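Local coordinates for alpha-actinin-like protein 1 (Schizosaccharomyces pombe, PDB 5BVR), which binds actin filaments and helps form and organise the actin ring in cytokinesis, here represented by its actin-binding domain of two calponin-homology domains, at residues L57-N61 with N73-A77; I81-P87 with T110-F115; K138-Y142 with A163-Q167; I200-I204 with T222-Y227. All coordinates share one frame; numbering follows the deposited sequence.

Interaction 1 (L57-N61 with N73-A77); sequences LGRYN and NVNKA
Asn73 and Lys76, one turn apart on helix 67-83, reach out to the main chain of the 57-61 loop in the first calponin-homology domain. The chief hydrogen bonds join the Asn73 carboxamide to the backbone of Asn61: Asn73 OD1 takes the backbone N of Asn61 at 2.9 Å, and Asn73 ND2 donates a hydrogen bond to Asn61 O at 2.8 Å. Both acceptors are met on a lone pair in the carbonyl plane, with N-H...O angles of 156° and 164°, so the Asn73 carboxamide matches the two polar groups of a single residue and is held against flipping. A further bond from Asn73 ND2 goes to Asp41 O, while the Asn61 amide turns to Glu72 and the carbonyl of His69.

The ammonium contact is of another kind. Lys76 runs extended as far as CE and bends only at its last torsion (chi4 75°), placing NZ among loop carbonyls. Lys76 NZ bonds weakly to Arg59 O at 3.4 Å; the modelled 2.4 Å from Lys76 NZ to Leu57 O is too short to be taken at face value.

Apolar touches are few: Lys76 CD lies 4.0 Å from Tyr60 CB, and Lys76 CE approaches Leu57 CB equally closely.

Around this surface contact, the Tyr60 side chain rests on Ile46 and Gln47 of helix 43-53, Ala77 packs on Leu45 and Leu49 of the same helix, and Val74 meets helix 93-97.

Interaction 2 (I81-P87 with T110-F115); sequences IKSKGMP and TLILRF
Met86 lies across the flank of helix 101-117, touching four of its residues. Met86 SD is 3.6 Å from Arg114 CB, Met86 CG runs past Thr110 CG2 in the opposite sense at 3.8 Å, and the terminal methyl CE of Met86 reaches Phe115 CE2 at 3.7 Å. The bend at the last torsion (chi3 -73°) swings that methyl toward the ring, in an oblique Met-aromatic contact. Leu111 CD2 joins the cluster, 4.0 Å from Met86 SD and 3.9 Å from Ile81 CD1.

The next shell is polar. One water receives a weak bond from Arg114 NE, in the guanidinium plane, and donates to Lys84 O; a second donates to Pro87 O and bonds Thr110 OG1, which is also bonded to Gly106 O. Arg114 CG sits over the centre of the Phe115 ring. Farther out, Ile81 and Leu111 both pack on Leu49 of helix 43-53.

Lys84 NZ comes within 4.0 Å of Arg114 NH2, a like-charged approach that the weak, long ion pair of Lys84 with Glu55 may ease. With no direct hydrogen bond across it, the contact rests on apolar packing round Met86, on Ile81 against Leu111, and on bridging water, joining the end of helix 67-83 to a helix partly within the actin-binding region.

Interaction 3 (K138-Y142 with A163-Q167); sequences KTANY and ALIHQ
Tyr142, Gln167 and Lys138 carry this contact, in which the turn after helix 127-138 of the second calponin-homology domain closes on helix 159-168. The Tyr142 ring takes the Ala163 methyl over one face, a CH-pi contact with Ala163 CB 3.6 Å from the centroid and 16° off the normal. The Tyr142 hydroxyl OH meets His166 ND1 at a very short 2.5 Å, each ring reaching the bond along its edge with the two planes at 89°. Tyr142 OH also lies against Gln167 CB at 3.4 Å, and the Tyr142 ring meets Tyr175 edge-to-face. A leucine in place of Tyr142 would probably leave His166 ND1 without this partner, free the imidazole to turn and strip the flat cover from Ala163.

Gln167 folds back on its own helix. With CG between the backbone N and the carbonyl carbon (chi1 60°), Gln167 NE2 can bond Leu164 O at 2.9 Å while CG presses on Lys138 O. The Lys138 and Gln167 side chains cross at about a right angle, with Lys138 CB on Leu164 CD2 at 3.7 Å, and Thr139 CG2 packs on the same leucine methyl. Beyond the chains, two waters link the polar ends: one accepts from Gln167 NE2 and, weakly, from Lys138 NZ, whereas the other accepts from Lys138 NZ at 2.9 Å and donates to Gln167 OE1 at 2.7 Å.

Interaction 4 (I200-I204 with T222-Y227); sequences IPRLI and TYVAEY
The segment 200-204, an extended loop with an inverse gamma turn centred on Arg202, is draped over helix 217-234 of the second calponin-homology domain and meets it chiefly through Tyr223. Ile204 CG1 lies over one face of the Tyr223 ring, 4.1 Å from the centroid, while Tyr227 CE1 covers the opposite face. At the ring edge, in plane, Pro201 O approaches Tyr223 CE1 to 3.2 Å. With CG anti to the backbone N (chi1 180°), the Tyr223 ring extends from the helix to lie between Ile204 of the loop and Tyr227.

The hydroxyls form a directed chain of hydrogen bonds: Tyr227 OH donates to Tyr223 OH at 2.9 Å, which donates to a water at 2.7 Å, and the water donates a hydrogen bond to Ile200 O. A phenylalanine at Tyr223 would probably leave the Tyr227 hydroxyl without its acceptor and deprive the water of its donor.

Ile200 is wedged between the helix side chains. Ile200 CD1 stands over the Tyr227 ring, 3.9 Å from its centroid, a CH-pi contact, and CG2 touches Glu226 CB and Tyr223 CE1. The bent Glu226 chain lays its carboxylate beside Pro201 CD and Leu203 CD1.

Outside, Phe191 of helix 183-198 meets Tyr223 edge-to-face, Pro201 and Leu203 pack on Thr22 of helix 11-25, and Thr222 and Ala225 pack on helix 101-117, so the contact borders the first calponin-homology domain.

Interactions 1 and 2 belong to the first calponin-homology domain and share helix 67-83; interactions 3 and 4 belong to the second. Interaction 4 is buried near the chain centre, rich in aromatic and aliphatic contacts, with two tyrosine hydroxyls and a water in a short hydrogen-bonded chain. Interaction 1, far out on the surface, relies instead on side chains bonding loop backbone. Interactions 2 and 3 are intermediate, apolar inside and bridged by water at the margin, though interaction 3 adds a direct tyrosine-histidine bond. Interaction 4 touches both its neighbours: Ile112 meets Thr222 across the domain boundary, and Ile165 and Leu164 pack on Tyr227 within the second domain.

Interaction 1 (L57-N61 with N73-A77)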
loop_
_atom_site.group_PDB
_atom_site.type_symbol
_atom_site.label_atom_id
_atom_site.label_comp_id
_atom_site.label_asym_id
_atom_site.label_seq_id
_atom_site.Cartn_x
_atom_site.Cartn_y
_atom_site.Cartn_z
ATOM N N LEU A 57 17.270 9.227 -10.853
ATOM C CA LEU A 57 18.351 8.328 -10.470
ATOM C C LEU A 57 19.426 8.244 -11.565
ATOM O O LEU A 57 20.415 7.552 -11.397
ATOM C CB LEU A 57 17.793 6.937 -10.117
ATOM C CG LEU A 57 17.459 6.660 -8.639
ATOM C CD1 LEU A 57 16.467 7.663 -8.092
ATOM C CD2 LEU A 57 16.931 5.241 -8.449
ATOM N N GLY A 58 19.233 8.948 -12.678
ATOM C CA GLY A 58 20.250 9.013 -13.714
ATOM C C GLY A 58 20.291 7.796 -14.625
ATOM O O GLY A 58 19.305 7.081 -14.780
ATOM N N ARG A 59 21.441 7.553 -15.241
ATOM C CA ARG A 59 21.503 6.536 -16.275
ATOM C C ARG A 59 21.594 5.124 -15.699
ATOM O O ARG A 59 22.128 4.898 -14.620
ATOM C CB ARG A 59 22.629 6.826 -17.275
ATOM C CG ARG A 59 22.075 7.331 -18.610
ATOM C CD ARG A 59 23.154 7.743 -19.592
ATOM N NE ARG A 59 24.370 6.951 -19.428
ATOM C CZ ARG A 59 25.489 7.379 -18.844
ATOM N NH1 ARG A 59 25.583 8.614 -18.365
ATOM N NH2 ARG A 59 26.530 6.563 -18.749
ATOM N N TYR A 60 21.012 4.183 -16.420
ATOM C CA TYR A 60 21.093 2.775 -16.048
ATOM C C TYR A 60 20.956 1.977 -17.321
ATOM O O TYR A 60 20.782 2.552 -18.399
ATOM C CB TYR A 60 20.012 2.409 -15.034
ATOM C CG TYR A 60 18.613 2.713 -15.495
ATOM C CD1 TYR A 60 18.043 3.954 -15.248
ATOM C CD2 TYR A 60 17.854 1.776 -16.183
ATOM C CE1 TYR A 60 16.762 4.252 -15.665
ATOM C CE2 TYR A 60 16.564 2.060 -16.592
ATOM C CZ TYR A 60 16.022 3.310 -16.332
ATOM O OH TYR A 60 14.742 3.636 -16.725
ATOM N N ASN A 61 21.083 0.659 -17.226
ATOM C CA ASN A 61 21.066 -0.192 -18.408
ATOM C C ASN A 61 19.625 -0.451 -18.826
ATOM O O ASN A 61 18.891 -1.125 -18.122
ATOM C CB ASN A 61 21.784 -1.505 -18.122
ATOM C CG ASN A 61 23.180 -1.304 -17.567
ATOM O OD1 ASN A 61 24.007 -0.608 -18.163
ATOM N ND2 ASN A 61 23.452 -1.914 -16.419
ATOM N N ASN A 73 21.968 -2.734 -12.385
ATOM C CA ASN A 73 20.728 -1.986 -12.188
ATOM C C ASN A 73 20.187 -2.179 -10.787
ATOM O O ASN A 73 19.840 -1.217 -10.112
ATOM C CB ASN A 73 19.631 -2.364 -13.196
ATOM C CG ASN A 73 19.889 -1.822 -14.599
ATOM O OD1 ASN A 73 20.772 -0.992 -14.816
ATOM N ND2 ASN A 73 19.086 -2.270 -15.543
ATOM N N VAL A 74 20.122 -3.423 -10.336
ATOM C CA VAL A 74 19.559 -3.661 -9.029
ATOM C C VAL A 74 20.437 -3.033 -7.938
ATOM O O VAL A 74 19.923 -2.467 -6.964
ATOM C CB VAL A 74 19.354 -5.168 -8.788
ATOM C CG1 VAL A 74 18.931 -5.417 -7.368
ATOM C CG2 VAL A 74 18.307 -5.718 -9.724
ATOM N N ASN A 75 21.753 -3.141 -8.100
ATOM C CA ASN A 75 22.674 -2.574 -7.137
ATOM C C ASN A 75 22.482 -1.049 -7.062
ATOM O O ASN A 75 22.510 -0.477 -5.978
ATOM C CB ASN A 75 24.113 -2.941 -7.494
ATOM C CG ASN A 75 25.111 -2.480 -6.461
ATOM O OD1 ASN A 75 25.111 -2.945 -5.326
ATOM N ND2 ASN A 75 25.983 -1.566 -6.858
ATOM N N LYS A 76 22.260 -0.409 -8.209
ATOM C CA LYS A 76 21.954 1.028 -8.230
ATOM C C LYS A 76 20.736 1.335 -7.361
ATOM O O LYS A 76 20.756 2.257 -6.546
ATOM C CB LYS A 76 21.704 1.485 -9.673
ATOM C CG LYS A 76 21.358 2.935 -9.830
ATOM C CD LYS A 76 21.192 3.252 -11.302
ATOM C CE LYS A 76 20.695 4.647 -11.526
ATOM N NZ LYS A 76 21.803 5.608 -11.290
ATOM N N ALA A 77 19.682 0.546 -7.525
ATOM C CA ALA A 77 18.470 0.730 -6.735
ATOM C C ALA A 77 18.737 0.549 -5.249
ATOM O O ALA A 77 18.279 1.348 -4.433
ATOM C CB ALA A 77 17.411 -0.235 -7.191
#

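Interaction 2 (I81-P87 with T110-F115)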
loop_
_atom_site.group_PDB
_atom_site.type_symbol
_atom_site.label_atom_id
_atom_site.label_comp_id
_atom_site.label_asym_id
_atom_site.label_seq_id
_atom_site.Cartn_x
_atom_site.Cartn_y
_atom_site.Cartn_z
ATOM N N ILE A 81 18.344 3.198 -2.088
ATOM C CA ILE A 81 17.542 2.906 -0.903
ATOM C C ILE A 81 18.358 3.058 0.389
ATOM O O ILE A 81 17.915 3.713 1.361
ATOM C CB ILE A 81 16.926 1.501 -1.025
ATOM C CG1 ILE A 81 15.912 1.501 -2.181
ATOM C CG2 ILE A 81 16.241 1.084 0.283
ATOM C CD1 ILE A 81 15.436 0.092 -2.594
ATOM N N LYS A 82 19.571 2.523 0.377
ATOM C CA LYS A 82 20.472 2.648 1.515
ATOM C C LYS A 82 20.824 4.109 1.782
ATOM O O LYS A 82 20.871 4.539 2.937
ATOM C CB LYS A 82 21.740 1.832 1.256
ATOM C CG LYS A 82 22.743 1.858 2.387
ATOM C CD LYS A 82 23.965 1.010 2.061
ATOM C CE LYS A 82 24.986 1.047 3.197
ATOM N NZ LYS A 82 26.204 0.246 2.882
ATOM N N SER A 83 21.068 4.866 0.713
ATOM C CA SER A 83 21.442 6.280 0.834
ATOM C C SER A 83 20.373 7.113 1.535
ATOM O O SER A 83 20.671 8.176 2.090
ATOM C CB SER A 83 21.735 6.880 -0.539
ATOM O OG SER A 83 20.550 7.301 -1.186
ATOM N N LYS A 84 19.135 6.635 1.499
ATOM C CA LYS A 84 18.016 7.305 2.159
ATOM C C LYS A 84 17.792 6.785 3.577
ATOM O O LYS A 84 16.793 7.117 4.205
ATOM C CB LYS A 84 16.730 7.141 1.333
ATOM C CG LYS A 84 16.837 7.640 -0.119
ATOM C CD LYS A 84 16.779 9.158 -0.241
ATOM C CE LYS A 84 15.361 9.679 -0.051
ATOM N NZ LYS A 84 15.311 11.172 -0.045
ATOM N N GLY A 85 18.716 5.976 4.083
ATOM C CA GLY A 85 18.643 5.481 5.447
ATOM C C GLY A 85 17.692 4.330 5.693
ATOM O O GLY A 85 17.326 4.062 6.840
ATOM N N MET A 86 17.299 3.628 4.636
ATOM C CA MET A 86 16.435 2.473 4.798
ATOM C C MET A 86 17.258 1.232 4.948
ATOM O O MET A 86 18.250 1.060 4.228
ATOM C CB MET A 86 15.520 2.290 3.592
ATOM C CG MET A 86 14.269 3.119 3.644
ATOM S SD MET A 86 13.456 3.248 2.067
ATOM C CE MET A 86 14.528 4.353 1.162
ATOM N N PRO A 87 16.814 0.323 5.831
ATOM C CA PRO A 87 17.512 -0.948 6.049
ATOM C C PRO A 87 17.405 -1.859 4.839
ATOM O O PRO A 87 16.302 -2.036 4.316
ATOM C CB PRO A 87 16.732 -1.570 7.206
ATOM C CG PRO A 87 15.349 -1.027 7.049
ATOM C CD PRO A 87 15.527 0.371 6.557
ATOM N N THR A 110 9.445 -2.155 2.876
ATOM C CA THR A 110 10.324 -1.098 3.330
ATOM C C THR A 110 10.032 0.210 2.574
ATOM O O THR A 110 10.011 1.288 3.175
ATOM C CB THR A 110 11.793 -1.537 3.158
ATOM O OG1 THR A 110 12.050 -2.601 4.083
ATOM C CG2 THR A 110 12.752 -0.405 3.487
ATOM N N LEU A 111 9.772 0.087 1.273
ATOM C CA LEU A 111 9.468 1.242 0.428
ATOM C C LEU A 111 8.081 1.812 0.736
ATOM O O LEU A 111 7.917 3.010 0.802
ATOM C CB LEU A 111 9.589 0.882 -1.054
ATOM C CG LEU A 111 10.968 0.354 -1.497
ATOM C CD1 LEU A 111 10.940 0.067 -2.979
ATOM C CD2 LEU A 111 12.057 1.347 -1.175
ATOM N N ILE A 112 7.096 0.942 0.964
ATOM C CA ILE A 112 5.761 1.413 1.336
ATOM C C ILE A 112 5.868 2.154 2.657
ATOM O O ILE A 112 5.315 3.245 2.841
ATOM C CB ILE A 112 4.769 0.220 1.403
ATOM C CG1 ILE A 112 4.504 -0.296 0.002
ATOM C CG2 ILE A 112 3.435 0.667 2.028
ATOM C CD1 ILE A 112 3.785 -1.653 -0.034
ATOM N N LEU A 113 6.594 1.584 3.595
ATOM C CA LEU A 113 6.680 2.195 4.916
ATOM C C LEU A 113 7.325 3.566 4.824
ATOM O O LEU A 113 6.838 4.533 5.404
ATOM C CB LEU A 113 7.475 1.290 5.857
ATOM C CG LEU A 113 7.593 1.806 7.294
ATOM C CD1 LEU A 113 6.215 2.063 7.915
ATOM C CD2 LEU A 113 8.383 0.798 8.123
ATOM N N ARG A 114 8.379 3.681 4.020
ATOM C CA ARG A 114 9.101 4.929 3.979
ATOM C C ARG A 114 8.356 5.977 3.169
ATOM O O ARG A 114 8.265 7.141 3.570
ATOM C CB ARG A 114 10.487 4.722 3.379
ATOM C CG ARG A 114 11.255 5.995 3.104
ATOM C CD ARG A 114 11.538 6.841 4.327
ATOM N NE ARG A 114 12.459 7.909 3.958
ATOM C CZ ARG A 114 12.098 9.029 3.338
ATOM N NH1 ARG A 114 10.822 9.256 3.037
ATOM N NH2 ARG A 114 13.015 9.933 3.025
ATOM N N PHE A 115 7.817 5.574 2.026
ATOM C CA PHE A 115 7.319 6.554 1.067
ATOM C C PHE A 115 5.814 6.777 1.110
ATOM O O PHE A 115 5.298 7.727 0.527
ATOM C CB PHE A 115 7.794 6.201 -0.345
ATOM C CG PHE A 115 9.271 6.339 -0.515
ATOM C CD1 PHE A 115 9.840 7.604 -0.607
ATOM C CD2 PHE A 115 10.087 5.228 -0.531
ATOM C CE1 PHE A 115 11.212 7.742 -0.728
ATOM C CE2 PHE A 115 11.455 5.358 -0.660
ATOM C CZ PHE A 115 12.019 6.629 -0.771
HETATM O O HOH W 1 14.297 6.464 5.516
HETATM O O HOH W 2 14.353 -3.770 3.653
#

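Interaction 3 (K138-Y142 with A163-Q167)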
loop_
_atom_site.group_PDB
_atom_site.type_symbol
_atom_site.label_atom_id
_atom_site.label_comp_id
_atom_site.label_asym_id
_atom_site.label_seq_id
_atom_site.Cartn_x
_atom_site.Cartn_y
_atom_site.Cartn_z
ATOM N N LYS A 138 -10.869 9.755 13.563
ATOM C CA LYS A 138 -11.877 9.907 12.530
ATOM C C LYS A 138 -13.098 9.011 12.773
ATOM O O LYS A 138 -14.185 9.328 12.307
ATOM C CB LYS A 138 -11.304 9.629 11.141
ATOM C CG LYS A 138 -10.307 10.681 10.626
ATOM C CD LYS A 138 -10.936 12.057 10.474
ATOM C CE LYS A 138 -9.986 13.027 9.789
ATOM N NZ LYS A 138 -10.658 14.343 9.529
ATOM N N THR A 139 -12.929 7.918 13.515
ATOM C CA THR A 139 -14.061 7.011 13.796
ATOM C C THR A 139 -14.583 7.104 15.219
ATOM O O THR A 139 -15.375 6.258 15.647
ATOM C CB THR A 139 -13.699 5.538 13.473
ATOM O OG1 THR A 139 -12.586 5.107 14.276
ATOM C CG2 THR A 139 -13.397 5.374 11.994
ATOM N N ALA A 140 -14.170 8.149 15.916
ATOM C CA ALA A 140 -14.563 8.383 17.307
ATOM C C ALA A 140 -16.067 8.334 17.528
ATOM O O ALA A 140 -16.515 7.891 18.581
ATOM C CB ALA A 140 -14.025 9.720 17.750
ATOM N N ASN A 141 -16.846 8.794 16.558
ATOM C CA ASN A 141 -18.295 8.847 16.756
ATOM C C ASN A 141 -19.053 7.566 16.421
ATOM O O ASN A 141 -20.292 7.557 16.437
ATOM C CB ASN A 141 -18.878 10.000 15.961
ATOM C CG ASN A 141 -18.421 11.347 16.488
ATOM O OD1 ASN A 141 -18.199 11.511 17.688
ATOM N ND2 ASN A 141 -18.266 12.308 15.595
ATOM N N TYR A 142 -18.320 6.483 16.160
ATOM C CA TYR A 142 -18.902 5.231 15.666
ATOM C C TYR A 142 -18.773 4.077 16.661
ATOM O O TYR A 142 -19.021 2.925 16.314
ATOM C CB TYR A 142 -18.277 4.869 14.302
ATOM C CG TYR A 142 -18.585 5.892 13.244
ATOM C CD1 TYR A 142 -17.869 7.083 13.168
ATOM C CD2 TYR A 142 -19.609 5.691 12.324
ATOM C CE1 TYR A 142 -18.167 8.024 12.218
ATOM C CE2 TYR A 142 -19.911 6.633 11.373
ATOM C CZ TYR A 142 -19.178 7.798 11.313
ATOM O OH TYR A 142 -19.494 8.764 10.365
ATOM N N ALA A 163 -17.313 3.714 7.954
ATOM C CA ALA A 163 -17.381 4.861 8.860
ATOM C C ALA A 163 -16.405 5.934 8.404
ATOM O O ALA A 163 -16.732 7.129 8.454
ATOM C CB ALA A 163 -17.069 4.445 10.270
ATOM N N LEU A 164 -15.210 5.533 7.965
ATOM C CA LEU A 164 -14.242 6.519 7.490
ATOM C C LEU A 164 -14.815 7.313 6.335
ATOM O O LEU A 164 -14.671 8.521 6.284
ATOM C CB LEU A 164 -12.950 5.834 7.059
ATOM C CG LEU A 164 -11.951 5.462 8.145
ATOM C CD1 LEU A 164 -10.777 4.710 7.515
ATOM C CD2 LEU A 164 -11.437 6.667 8.893
ATOM N N ILE A 165 -15.453 6.625 5.397
ATOM C CA ILE A 165 -16.035 7.278 4.234
ATOM C C ILE A 165 -17.188 8.181 4.663
ATOM O O ILE A 165 -17.260 9.349 4.260
ATOM C CB ILE A 165 -16.527 6.252 3.210
ATOM C CG1 ILE A 165 -15.318 5.514 2.628
ATOM C CG2 ILE A 165 -17.300 6.936 2.092
ATOM C CD1 ILE A 165 -15.688 4.322 1.791
ATOM N N HIS A 166 -18.088 7.645 5.472
ATOM C CA HIS A 166 -19.239 8.418 5.913
ATOM C C HIS A 166 -18.856 9.720 6.635
ATOM O O HIS A 166 -19.471 10.783 6.397
ATOM C CB HIS A 166 -20.134 7.558 6.812
ATOM C CG HIS A 166 -21.289 8.292 7.398
ATOM N ND1 HIS A 166 -21.369 8.580 8.742
ATOM C CD2 HIS A 166 -22.414 8.788 6.834
ATOM C CE1 HIS A 166 -22.496 9.234 8.978
ATOM N NE2 HIS A 166 -23.158 9.353 7.842
ATOM N N GLN A 167 -17.878 9.673 7.528
ATOM C CA GLN A 167 -17.553 10.868 8.299
ATOM C C GLN A 167 -16.897 11.924 7.414
ATOM O O GLN A 167 -17.048 13.124 7.650
ATOM C CB GLN A 167 -16.707 10.572 9.532
ATOM C CG GLN A 167 -15.378 9.931 9.271
ATOM C CD GLN A 167 -14.318 10.929 8.904
ATOM O OE1 GLN A 167 -14.280 12.037 9.452
ATOM N NE2 GLN A 167 -13.417 10.524 7.999
HETATM O O HOH W 3 -11.497 12.899 6.766
HETATM O O HOH W 4 -13.521 14.603 9.039
#

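Interaction 4 (I200-I204 with T222-Y227)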
loop_
_atom_site.group_PDB
_atom_site.type_symbol
_atom_site.label_atom_id
_atom_site.label_comp_id
_atom_site.label_asym_id
_atom_site.label_seq_id
_atom_site.Cartn_x
_atom_site.Cartn_y
_atom_site.Cartn_z
ATOM N N ILE A 200 -9.592 6.446 -4.554
ATOM C CA ILE A 200 -8.743 5.558 -3.774
ATOM C C ILE A 200 -8.623 4.208 -4.507
ATOM O O ILE A 200 -9.622 3.515 -4.676
ATOM C CB ILE A 200 -9.328 5.362 -2.370
ATOM C CG1 ILE A 200 -9.203 6.662 -1.559
ATOM C CG2 ILE A 200 -8.628 4.209 -1.646
ATOM C CD1 ILE A 200 -10.110 6.741 -0.315
ATOM N N PRO A 201 -7.404 3.825 -4.922
ATOM C CA PRO A 201 -7.271 2.595 -5.708
ATOM C C PRO A 201 -7.608 1.363 -4.892
ATOM O O PRO A 201 -7.322 1.304 -3.699
ATOM C CB PRO A 201 -5.786 2.584 -6.086
ATOM C CG PRO A 201 -5.105 3.298 -4.991
ATOM C CD PRO A 201 -6.086 4.394 -4.579
ATOM N N ARG A 202 -8.186 0.375 -5.560
ATOM C CA ARG A 202 -8.619 -0.849 -4.911
ATOM C C ARG A 202 -7.438 -1.794 -4.723
ATOM O O ARG A 202 -7.241 -2.716 -5.526
ATOM C CB ARG A 202 -9.686 -1.511 -5.769
ATOM C CG ARG A 202 -10.236 -2.801 -5.210
ATOM C CD ARG A 202 -11.147 -3.447 -6.225
ATOM N NE ARG A 202 -12.314 -2.606 -6.439
ATOM C CZ ARG A 202 -13.445 -2.708 -5.749
ATOM N NH1 ARG A 202 -13.587 -3.634 -4.811
ATOM N NH2 ARG A 202 -14.443 -1.886 -6.010
ATOM N N LEU A 203 -6.654 -1.573 -3.680
ATOM C CA LEU A 203 -5.447 -2.356 -3.466
ATOM C C LEU A 203 -5.698 -3.741 -2.880
ATOM O O LEU A 203 -4.803 -4.577 -2.952
ATOM C CB LEU A 203 -4.457 -1.608 -2.559
ATOM C CG LEU A 203 -4.012 -0.241 -3.089
ATOM C CD1 LEU A 203 -2.926 0.321 -2.191
ATOM C CD2 LEU A 203 -3.496 -0.277 -4.546
ATOM N N ILE A 204 -6.863 -3.948 -2.256
ATOM C CA ILE A 204 -7.208 -5.234 -1.649
ATOM C C ILE A 204 -8.586 -5.669 -2.105
ATOM O O ILE A 204 -9.456 -4.849 -2.362
ATOM C CB ILE A 204 -7.131 -5.197 -0.109
ATOM C CG1 ILE A 204 -8.088 -4.161 0.480
ATOM C CG2 ILE A 204 -5.730 -4.939 0.332
ATOM C CD1 ILE A 204 -8.068 -4.111 2.002
ATOM N N THR A 222 -1.286 -0.678 3.963
ATOM C CA THR A 222 -1.022 -0.074 2.660
ATOM C C THR A 222 -2.290 0.570 2.102
ATOM O O THR A 222 -2.242 1.693 1.561
ATOM C CB THR A 222 -0.476 -1.112 1.662
ATOM O OG1 THR A 222 0.729 -1.673 2.193
ATOM C CG2 THR A 222 -0.153 -0.488 0.301
ATOM N N TYR A 223 -3.418 -0.135 2.193
ATOM C CA TYR A 223 -4.680 0.332 1.660
ATOM C C TYR A 223 -5.249 1.499 2.514
ATOM O O TYR A 223 -5.655 2.537 1.970
ATOM C CB TYR A 223 -5.676 -0.835 1.545
ATOM C CG TYR A 223 -7.021 -0.427 0.996
ATOM C CD1 TYR A 223 -7.157 0.153 -0.255
ATOM C CD2 TYR A 223 -8.167 -0.650 1.718
ATOM C CE1 TYR A 223 -8.412 0.540 -0.741
ATOM C CE2 TYR A 223 -9.420 -0.272 1.239
ATOM C CZ TYR A 223 -9.540 0.308 0.020
ATOM O OH TYR A 223 -10.772 0.700 -0.447
ATOM N N VAL A 224 -5.236 1.354 3.833
ATOM C CA VAL A 224 -5.769 2.387 4.710
ATOM C C VAL A 224 -4.960 3.680 4.539
ATOM O O VAL A 224 -5.528 4.783 4.597
ATOM C CB VAL A 224 -5.762 1.919 6.162
ATOM C CG1 VAL A 224 -6.054 3.084 7.116
ATOM C CG2 VAL A 224 -6.782 0.810 6.351
ATOM N N ALA A 225 -3.650 3.586 4.305
ATOM C CA ALA A 225 -2.841 4.788 4.059
ATOM C C ALA A 225 -3.385 5.594 2.873
ATOM O O ALA A 225 -3.253 6.842 2.839
ATOM C CB ALA A 225 -1.375 4.423 3.799
ATOM N N GLU A 226 -3.992 4.927 1.891
ATOM C CA GLU A 226 -4.586 5.641 0.745
ATOM C C GLU A 226 -5.725 6.542 1.209
ATOM O O GLU A 226 -5.918 7.632 0.662
ATOM C CB GLU A 226 -5.114 4.705 -0.349
ATOM C CG GLU A 226 -4.046 3.830 -1.013
ATOM C CD GLU A 226 -3.184 4.549 -2.025
ATOM O OE1 GLU A 226 -3.518 5.687 -2.401
ATOM O OE2 GLU A 226 -2.169 3.956 -2.451
ATOM N N TYR A 227 -6.495 6.087 2.192
ATOM C CA TYR A 227 -7.555 6.901 2.764
ATOM C C TYR A 227 -6.989 8.150 3.432
ATOM O O TYR A 227 -7.472 9.260 3.214
ATOM C CB TYR A 227 -8.382 6.116 3.789
ATOM C CG TYR A 227 -9.332 5.095 3.186
ATOM C CD1 TYR A 227 -8.853 4.003 2.480
ATOM C CD2 TYR A 227 -10.697 5.198 3.363
ATOM C CE1 TYR A 227 -9.728 3.073 1.930
ATOM C CE2 TYR A 227 -11.564 4.286 2.821
ATOM C CZ TYR A 227 -11.079 3.217 2.121
ATOM O OH TYR A 227 -11.978 2.327 1.598
HETATM O O HOH W 5 -11.044 1.487 -2.981
#